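Long-range contact in EtuB protein (Clostridium kluyveri DSM 555, PDB 3IO0), which probably builds the shell of a bacterial microcompartment associated with ethanol utilisation, as a trimer whose chains each carry two tandem microcompartment domains: residues 49-61 / 123-137. Sequence-based numbering, arbitrary orientation.
Sequences APAQMMAADEAVK and EVQYTARASLIFEKA
The Phe134 ring is met obliquely by three residues of helix 50-61: Met53 through CB, Met54 through its sulfur and Asp57 through its carboxylate. Ile133 CG2 lies over one ring face, offset toward the rim, and Phe146 brings a second ring to Phe134. Met54 makes a Met-aromatic contact, its SD 4.4 Å from the centroid of the Phe134 ring and 64° off the normal. Bends at chi2 and chi3 fold the Met54 chain back, carrying CE to Thr127 CB while CG packs on Gln125. At the start of the helix the Glu123 carboxylate lies against the Pro50 ring, and Gln125 NE2 donates a straight, in-plane bond of 3.1 Å to the anti lone pair of Glu123 OE2; the same amide nitrogen also binds Tyr110 O. Asp57, with CG anti to the backbone N (chi1 -158°), reaches the N-terminal end of helix 132-138, where Ser131 is the N-cap residue. Its OD2 takes Ser131 N on the syn lone pair at 2.8 Å, and its OD1 takes Ile133 N at 3.0 Å, with a weak bond from Ser131 OG. Farther along, Lys61 NZ donates to Arg129 O at 2.6 Å, in the carbonyl plane. Helix 50-61 of the first microcompartment domain thus runs nearly parallel to strand residues 123-127 of the second, 12° between the two short axes, and joins the tandem domains within one chain. A buried carboxylate gripped by backbone N-H groups at a helix start is probably stabilised as the anion, and it anchors that helix start from the neighbouring domain.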
ATOM      1  N   ALA A  49     -13.678   4.302   3.595  1.00 45.76           N
ATOM      2  CA  ALA A  49     -14.363   3.187   2.945  1.00 45.70           C
ATOM      3  C   ALA A  49     -15.656   2.795   3.657  1.00 45.91           C
ATOM      4  O   ALA A  49     -16.691   2.668   2.994  1.00 45.88           O
ATOM      5  CB  ALA A  49     -13.439   1.983   2.794  1.00 45.85           C
ATOM      6  N   PRO A  50     -15.613   2.591   5.001  1.00 46.00           N
ATOM      7  CA  PRO A  50     -16.879   2.281   5.692  1.00 45.92           C
ATOM      8  C   PRO A  50     -17.948   3.370   5.520  1.00 45.98           C
ATOM      9  O   PRO A  50     -19.116   3.046   5.313  1.00 45.70           O
ATOM     10  CB  PRO A  50     -16.456   2.116   7.162  1.00 45.68           C
ATOM     11  CG  PRO A  50     -15.011   1.778   7.097  1.00 45.47           C
ATOM     12  CD  PRO A  50     -14.478   2.579   5.945  1.00 45.80           C
ATOM     13  N   ALA A  51     -17.546   4.640   5.568  1.00 46.23           N
ATOM     14  CA  ALA A  51     -18.490   5.742   5.382  1.00 46.45           C
ATOM     15  C   ALA A  51     -19.230   5.638   4.047  1.00 46.54           C
ATOM     16  O   ALA A  51     -20.465   5.703   4.002  1.00 46.36           O
ATOM     17  CB  ALA A  51     -17.777   7.076   5.493  1.00 46.69           C
ATOM     18  N   GLN A  52     -18.470   5.463   2.966  1.00 46.60           N
ATOM     19  CA  GLN A  52     -19.053   5.366   1.636  1.00 46.82           C
ATOM     20  C   GLN A  52     -19.874   4.095   1.527  1.00 46.96           C
ATOM     21  O   GLN A  52     -20.941   4.094   0.926  1.00 46.99           O
ATOM     22  CB  GLN A  52     -17.978   5.403   0.549  1.00 46.91           C
ATOM     23  CG  GLN A  52     -17.373   6.781   0.288  1.00 47.24           C
ATOM     24  CD  GLN A  52     -16.182   7.103   1.183  1.00 48.06           C
ATOM     25  OE1 GLN A  52     -15.949   6.449   2.195  1.00 48.80           O
ATOM     26  NE2 GLN A  52     -15.425   8.119   0.805  1.00 48.56           N
ATOM     27  N   MET A  53     -19.373   3.014   2.123  1.00 47.23           N
ATOM     28  CA  MET A  53     -20.103   1.747   2.157  1.00 47.29           C
ATOM     29  C   MET A  53     -21.456   1.952   2.835  1.00 47.17           C
ATOM     30  O   MET A  53     -22.473   1.495   2.318  1.00 47.18           O
ATOM     31  CB  MET A  53     -19.287   0.644   2.849  1.00 47.23           C
ATOM     32  CG  MET A  53     -17.997   0.264   2.127  1.00 47.40           C
ATOM     33  SD  MET A  53     -17.286  -1.338   2.603  1.00 47.81           S
ATOM     34  CE  MET A  53     -16.350  -0.869   4.039  1.00 49.18           C
ATOM     35  N   MET A  54     -21.471   2.662   3.968  1.00 47.11           N
ATOM     36  CA  MET A  54     -22.725   2.974   4.659  1.00 47.28           C
ATOM     37  C   MET A  54     -23.694   3.654   3.698  1.00 47.53           C
ATOM     38  O   MET A  54     -24.836   3.206   3.539  1.00 47.73           O
ATOM     39  CB  MET A  54     -22.503   3.866   5.883  1.00 47.05           C
ATOM     40  CG  MET A  54     -21.959   3.177   7.148  1.00 47.48           C
ATOM     41  SD  MET A  54     -22.862   1.739   7.771  1.00 46.18           S
ATOM     42  CE  MET A  54     -24.554   2.349   7.581  1.00 49.87           C
ATOM     43  N   ALA A  55     -23.221   4.720   3.046  1.00 47.69           N
ATOM     44  CA  ALA A  55     -24.019   5.471   2.072  1.00 47.48           C
ATOM     45  C   ALA A  55     -24.493   4.597   0.908  1.00 47.56           C
ATOM     46  O   ALA A  55     -25.632   4.705   0.486  1.00 48.00           O
ATOM     47  CB  ALA A  55     -23.252   6.671   1.567  1.00 47.15           C
ATOM     48  N   ALA A  56     -23.636   3.716   0.405  1.00 47.52           N
ATOM     49  CA  ALA A  56     -24.021   2.842  -0.691  1.00 47.67           C
ATOM     50  C   ALA A  56     -25.012   1.750  -0.250  1.00 48.16           C
ATOM     51  O   ALA A  56     -25.858   1.309  -1.041  1.00 48.05           O
ATOM     52  CB  ALA A  56     -22.794   2.236  -1.334  1.00 47.36           C
ATOM     53  N   ASP A  57     -24.913   1.309   1.004  1.00 48.67           N
ATOM     54  CA  ASP A  57     -25.832   0.293   1.500  1.00 49.34           C
ATOM     55  C   ASP A  57     -27.230   0.904   1.612  1.00 49.89           C
ATOM     56  O   ASP A  57     -28.225   0.266   1.249  1.00 50.06           O
ATOM     57  CB  ASP A  57     -25.358  -0.287   2.833  1.00 49.37           C
ATOM     58  CG  ASP A  57     -25.949  -1.677   3.127  1.00 50.32           C
ATOM     59  OD1 ASP A  57     -25.893  -2.571   2.245  1.00 49.49           O
ATOM     60  OD2 ASP A  57     -26.453  -1.875   4.264  1.00 51.74           O
ATOM     61  N   GLU A  58     -27.297   2.155   2.076  1.00 50.25           N
ATOM     62  CA  GLU A  58     -28.544   2.920   2.080  1.00 50.83           C
ATOM     63  C   GLU A  58     -29.123   2.980   0.649  1.00 50.43           C
ATOM     64  O   GLU A  58     -30.334   2.840   0.444  1.00 50.79           O
ATOM     65  CB  GLU A  58     -28.292   4.326   2.634  1.00 50.44           C
ATOM     66  CG  GLU A  58     -29.411   4.881   3.527  1.00 52.24           C
ATOM     67  CD  GLU A  58     -29.095   6.292   4.097  1.00 52.96           C
ATOM     68  OE1 GLU A  58     -29.895   7.228   3.860  1.00 55.98           O
ATOM     69  OE2 GLU A  58     -28.055   6.485   4.778  1.00 54.68           O
ATOM     70  N   ALA A  59     -28.238   3.140  -0.334  1.00 49.90           N
ATOM     71  CA  ALA A  59     -28.619   3.271  -1.733  1.00 49.15           C
ATOM     72  C   ALA A  59     -29.267   2.024  -2.348  1.00 48.92           C
ATOM     73  O   ALA A  59     -30.246   2.133  -3.078  1.00 48.91           O
ATOM     74  CB  ALA A  59     -27.429   3.707  -2.543  1.00 49.07           C
ATOM     75  N   VAL A  60     -28.732   0.843  -2.066  1.00 48.71           N
ATOM     76  CA  VAL A  60     -29.277  -0.383  -2.676  1.00 48.51           C
ATOM     77  C   VAL A  60     -30.624  -0.781  -2.050  1.00 48.26           C
ATOM     78  O   VAL A  60     -31.492  -1.407  -2.691  1.00 47.98           O
ATOM     79  CB  VAL A  60     -28.247  -1.565  -2.662  1.00 48.52           C
ATOM     80  CG1 VAL A  60     -26.884  -1.086  -3.127  1.00 48.49           C
ATOM     81  CG2 VAL A  60     -28.120  -2.178  -1.296  1.00 48.47           C
ATOM     82  N   LYS A  61     -30.779  -0.400  -0.786  1.00 48.11           N
ATOM     83  CA  LYS A  61     -32.026  -0.571  -0.066  1.00 48.06           C
ATOM     84  C   LYS A  61     -33.149   0.271  -0.703  1.00 48.86           C
ATOM     85  O   LYS A  61     -34.349  -0.083  -0.626  1.00 49.38           O
ATOM     86  CB  LYS A  61     -31.830  -0.207   1.404  1.00 47.37           C
ATOM     87  CG  LYS A  61     -31.249  -1.325   2.234  1.00 45.14           C
ATOM     88  CD  LYS A  61     -31.319  -1.015   3.717  1.00 42.44           C
ATOM     89  CE  LYS A  61     -30.011  -0.463   4.236  1.00 41.32           C
ATOM     90  NZ  LYS A  61     -30.058  -0.209   5.688  1.00 39.59           N
ATOM     91  N   GLU A 123     -12.720   5.338  13.432  1.00 51.51           N
ATOM     92  CA  GLU A 123     -13.976   5.320  12.698  1.00 52.23           C
ATOM     93  C   GLU A 123     -14.876   4.229  13.220  1.00 52.50           C
ATOM     94  O   GLU A 123     -14.482   3.061  13.331  1.00 52.80           O
ATOM     95  CB  GLU A 123     -13.768   5.146  11.194  1.00 52.03           C
ATOM     96  CG  GLU A 123     -15.073   5.110  10.385  1.00 52.69           C
ATOM     97  CD  GLU A 123     -14.852   5.075   8.876  1.00 53.47           C
ATOM     98  OE1 GLU A 123     -13.736   4.722   8.438  1.00 56.11           O
ATOM     99  OE2 GLU A 123     -15.794   5.411   8.118  1.00 55.52           O
ATOM    100  N   VAL A 124     -16.098   4.627  13.540  1.00 52.74           N
ATOM    101  CA  VAL A 124     -17.094   3.706  14.029  1.00 52.78           C
ATOM    102  C   VAL A 124     -18.383   3.979  13.261  1.00 52.90           C
ATOM    103  O   VAL A 124     -18.896   5.094  13.291  1.00 53.16           O
ATOM    104  CB  VAL A 124     -17.299   3.878  15.544  1.00 52.71           C
ATOM    105  CG1 VAL A 124     -18.133   2.755  16.084  1.00 53.28           C
ATOM    106  CG2 VAL A 124     -15.966   3.883  16.266  1.00 52.57           C
ATOM    107  N   GLN A 125     -18.877   2.965  12.555  1.00 52.81           N
ATOM    108  CA  GLN A 125     -20.086   3.087  11.751  1.00 52.95           C
ATOM    109  C   GLN A 125     -21.154   2.133  12.245  1.00 53.01           C
ATOM    110  O   GLN A 125     -20.848   1.079  12.806  1.00 53.01           O
ATOM    111  CB  GLN A 125     -19.799   2.786  10.277  1.00 53.08           C
ATOM    112  CG  GLN A 125     -18.884   3.789   9.564  1.00 53.99           C
ATOM    113  CD  GLN A 125     -19.495   5.177   9.395  1.00 54.81           C
ATOM    114  OE1 GLN A 125     -20.667   5.414   9.727  1.00 55.94           O
ATOM    115  NE2 GLN A 125     -18.697   6.103   8.866  1.00 53.73           N
ATOM    116  N   TYR A 126     -22.411   2.503  12.012  1.00 53.13           N
ATOM    117  CA  TYR A 126     -23.557   1.697  12.430  1.00 53.01           C
ATOM    118  C   TYR A 126     -24.631   1.668  11.352  1.00 52.83           C
ATOM    119  O   TYR A 126     -24.830   2.659  10.651  1.00 53.32           O
ATOM    120  CB  TYR A 126     -24.152   2.249  13.730  1.00 53.12           C
ATOM    121  CG  TYR A 126     -25.485   1.627  14.105  1.00 53.51           C
ATOM    122  CD1 TYR A 126     -25.550   0.325  14.594  1.00 53.33           C
ATOM    123  CD2 TYR A 126     -26.681   2.338  13.960  1.00 53.25           C
ATOM    124  CE1 TYR A 126     -26.765  -0.254  14.924  1.00 53.19           C
ATOM    125  CE2 TYR A 126     -27.899   1.762  14.291  1.00 52.78           C
ATOM    126  CZ  TYR A 126     -27.930   0.465  14.773  1.00 53.01           C
ATOM    127  OH  TYR A 126     -29.121  -0.128  15.115  1.00 53.45           O
ATOM    128  N   THR A 127     -25.306   0.529  11.224  1.00 52.33           N
ATOM    129  CA  THR A 127     -26.518   0.408  10.414  1.00 52.13           C
ATOM    130  C   THR A 127     -27.487  -0.508  11.159  1.00 52.21           C
ATOM    131  O   THR A 127     -27.050  -1.398  11.901  1.00 52.61           O
ATOM    132  CB  THR A 127     -26.226  -0.161   9.009  1.00 52.10           C
ATOM    133  OG1 THR A 127     -27.440  -0.571   8.368  1.00 51.65           O
ATOM    134  CG2 THR A 127     -25.295  -1.349   9.089  1.00 52.34           C
ATOM    135  N   ALA A 128     -28.788  -0.286  10.973  1.00 51.62           N
ATOM    136  CA  ALA A 128     -29.806  -1.109  11.622  1.00 50.84           C
ATOM    137  C   ALA A 128     -30.286  -2.285  10.750  1.00 50.59           C
ATOM    138  O   ALA A 128     -30.777  -3.284  11.278  1.00 50.81           O
ATOM    139  CB  ALA A 128     -30.962  -0.252  12.070  1.00 50.52           C
ATOM    140  N   ARG A 129     -30.172  -2.153   9.429  1.00 50.08           N
ATOM    141  CA  ARG A 129     -30.368  -3.272   8.500  1.00 50.13           C
ATOM    142  C   ARG A 129     -29.176  -3.267   7.589  1.00 50.04           C
ATOM    143  O   ARG A 129     -29.085  -2.415   6.697  1.00 50.73           O
ATOM    144  CB  ARG A 129     -31.610  -3.138   7.595  1.00 50.04           C
ATOM    145  CG  ARG A 129     -32.965  -3.099   8.287  1.00 51.49           C
ATOM    146  CD  ARG A 129     -33.923  -4.203   7.792  1.00 52.06           C
ATOM    147  NE  ARG A 129     -34.008  -4.377   6.333  1.00 50.47           N
ATOM    148  CZ  ARG A 129     -34.679  -5.375   5.750  1.00 50.52           C
ATOM    149  NH1 ARG A 129     -35.303  -6.283   6.488  1.00 49.45           N
ATOM    150  NH2 ARG A 129     -34.729  -5.487   4.431  1.00 51.27           N
ATOM    151  N   ALA A 130     -28.245  -4.189   7.796  1.00 49.44           N
ATOM    152  CA  ALA A 130     -27.187  -4.342   6.828  1.00 48.78           C
ATOM    153  C   ALA A 130     -27.824  -4.980   5.602  1.00 48.50           C
ATOM    154  O   ALA A 130     -28.638  -5.890   5.741  1.00 48.49           O
ATOM    155  CB  ALA A 130     -26.094  -5.200   7.378  1.00 48.60           C
ATOM    156  N   SER A 131     -27.506  -4.477   4.411  1.00 48.17           N
ATOM    157  CA  SER A 131     -27.882  -5.208   3.207  1.00 48.11           C
ATOM    158  C   SER A 131     -26.713  -5.459   2.237  1.00 47.94           C
ATOM    159  O   SER A 131     -25.562  -5.572   2.658  1.00 47.99           O
ATOM    160  CB  SER A 131     -29.156  -4.630   2.546  1.00 48.37           C
ATOM    161  OG  SER A 131     -28.874  -3.750   1.479  1.00 47.96           O
ATOM    162  N   LEU A 132     -27.025  -5.558   0.949  1.00 47.77           N
ATOM    163  CA  LEU A 132     -26.110  -6.078  -0.068  1.00 47.39           C
ATOM    164  C   LEU A 132     -24.647  -5.656   0.029  1.00 47.26           C
ATOM    165  O   LEU A 132     -23.759  -6.480  -0.216  1.00 47.24           O
ATOM    166  CB  LEU A 132     -26.640  -5.760  -1.454  1.00 47.45           C
ATOM    167  CG  LEU A 132     -27.962  -6.423  -1.797  1.00 47.70           C
ATOM    168  CD1 LEU A 132     -28.662  -5.619  -2.873  1.00 48.89           C
ATOM    169  CD2 LEU A 132     -27.710  -7.838  -2.261  1.00 49.02           C
ATOM    170  N   ILE A 133     -24.385  -4.394   0.372  1.00 46.89           N
ATOM    171  CA  ILE A 133     -22.996  -3.947   0.482  1.00 46.69           C
ATOM    172  C   ILE A 133     -22.233  -4.772   1.519  1.00 46.79           C
ATOM    173  O   ILE A 133     -21.254  -5.448   1.173  1.00 46.95           O
ATOM    174  CB  ILE A 133     -22.863  -2.445   0.775  1.00 46.57           C
ATOM    175  CG1 ILE A 133     -23.286  -1.633  -0.449  1.00 46.72           C
ATOM    176  CG2 ILE A 133     -21.418  -2.090   1.157  1.00 46.04           C
ATOM    177  CD1 ILE A 133     -22.281  -1.638  -1.595  1.00 46.21           C
ATOM    178  N   PHE A 134     -22.700  -4.745   2.768  1.00 46.45           N
ATOM    179  CA  PHE A 134     -21.983  -5.374   3.865  1.00 46.11           C
ATOM    180  C   PHE A 134     -22.090  -6.876   3.830  1.00 46.34           C
ATOM    181  O   PHE A 134     -21.260  -7.575   4.414  1.00 46.35           O
ATOM    182  CB  PHE A 134     -22.459  -4.826   5.199  1.00 45.99           C
ATOM    183  CG  PHE A 134     -22.317  -3.346   5.311  1.00 45.66           C
ATOM    184  CD1 PHE A 134     -21.075  -2.744   5.147  1.00 45.46           C
ATOM    185  CD2 PHE A 134     -23.427  -2.545   5.558  1.00 45.54           C
ATOM    186  CE1 PHE A 134     -20.936  -1.367   5.232  1.00 45.72           C
ATOM    187  CE2 PHE A 134     -23.300  -1.162   5.656  1.00 45.81           C
ATOM    188  CZ  PHE A 134     -22.051  -0.570   5.492  1.00 45.87           C
ATOM    189  N   GLU A 135     -23.098  -7.382   3.129  1.00 46.61           N
ATOM    190  CA  GLU A 135     -23.169  -8.814   2.871  1.00 46.91           C
ATOM    191  C   GLU A 135     -22.044  -9.257   1.939  1.00 47.40           C
ATOM    192  O   GLU A 135     -21.426 -10.294   2.153  1.00 47.74           O
ATOM    193  CB  GLU A 135     -24.504  -9.191   2.271  1.00 46.62           C
ATOM    194  CG  GLU A 135     -25.673  -8.830   3.120  1.00 46.22           C
ATOM    195  CD  GLU A 135     -26.953  -9.322   2.515  1.00 46.16           C
ATOM    196  OE1 GLU A 135     -28.019  -8.870   2.960  1.00 46.00           O
ATOM    197  OE2 GLU A 135     -26.890 -10.160   1.586  1.00 46.08           O
ATOM    198  N   LYS A 136     -21.773  -8.471   0.905  1.00 47.86           N
ATOM    199  CA  LYS A 136     -20.709  -8.812  -0.023  1.00 48.37           C
ATOM    200  C   LYS A 136     -19.319  -8.529   0.579  1.00 48.12           C
ATOM    201  O   LYS A 136     -18.388  -9.315   0.396  1.00 48.41           O
ATOM    202  CB  LYS A 136     -20.920  -8.099  -1.367  1.00 48.75           C
ATOM    203  CG  LYS A 136     -19.918  -8.461  -2.465  1.00 50.57           C
ATOM    204  CD  LYS A 136     -20.658  -8.979  -3.694  1.00 54.92           C
ATOM    205  CE  LYS A 136     -19.921  -8.682  -5.003  1.00 57.06           C
ATOM    206  NZ  LYS A 136     -18.620  -9.409  -5.139  1.00 58.83           N
ATOM    207  N   ALA A 137     -19.185  -7.424   1.306  1.00 47.61           N
ATOM    208  CA  ALA A 137     -17.879  -6.999   1.798  1.00 47.31           C
ATOM    209  C   ALA A 137     -17.407  -7.849   2.971  1.00 47.20           C
ATOM    210  O   ALA A 137     -16.230  -8.167   3.076  1.00 47.28           O
ATOM    211  CB  ALA A 137     -17.905  -5.519   2.191  1.00 47.10           C
TER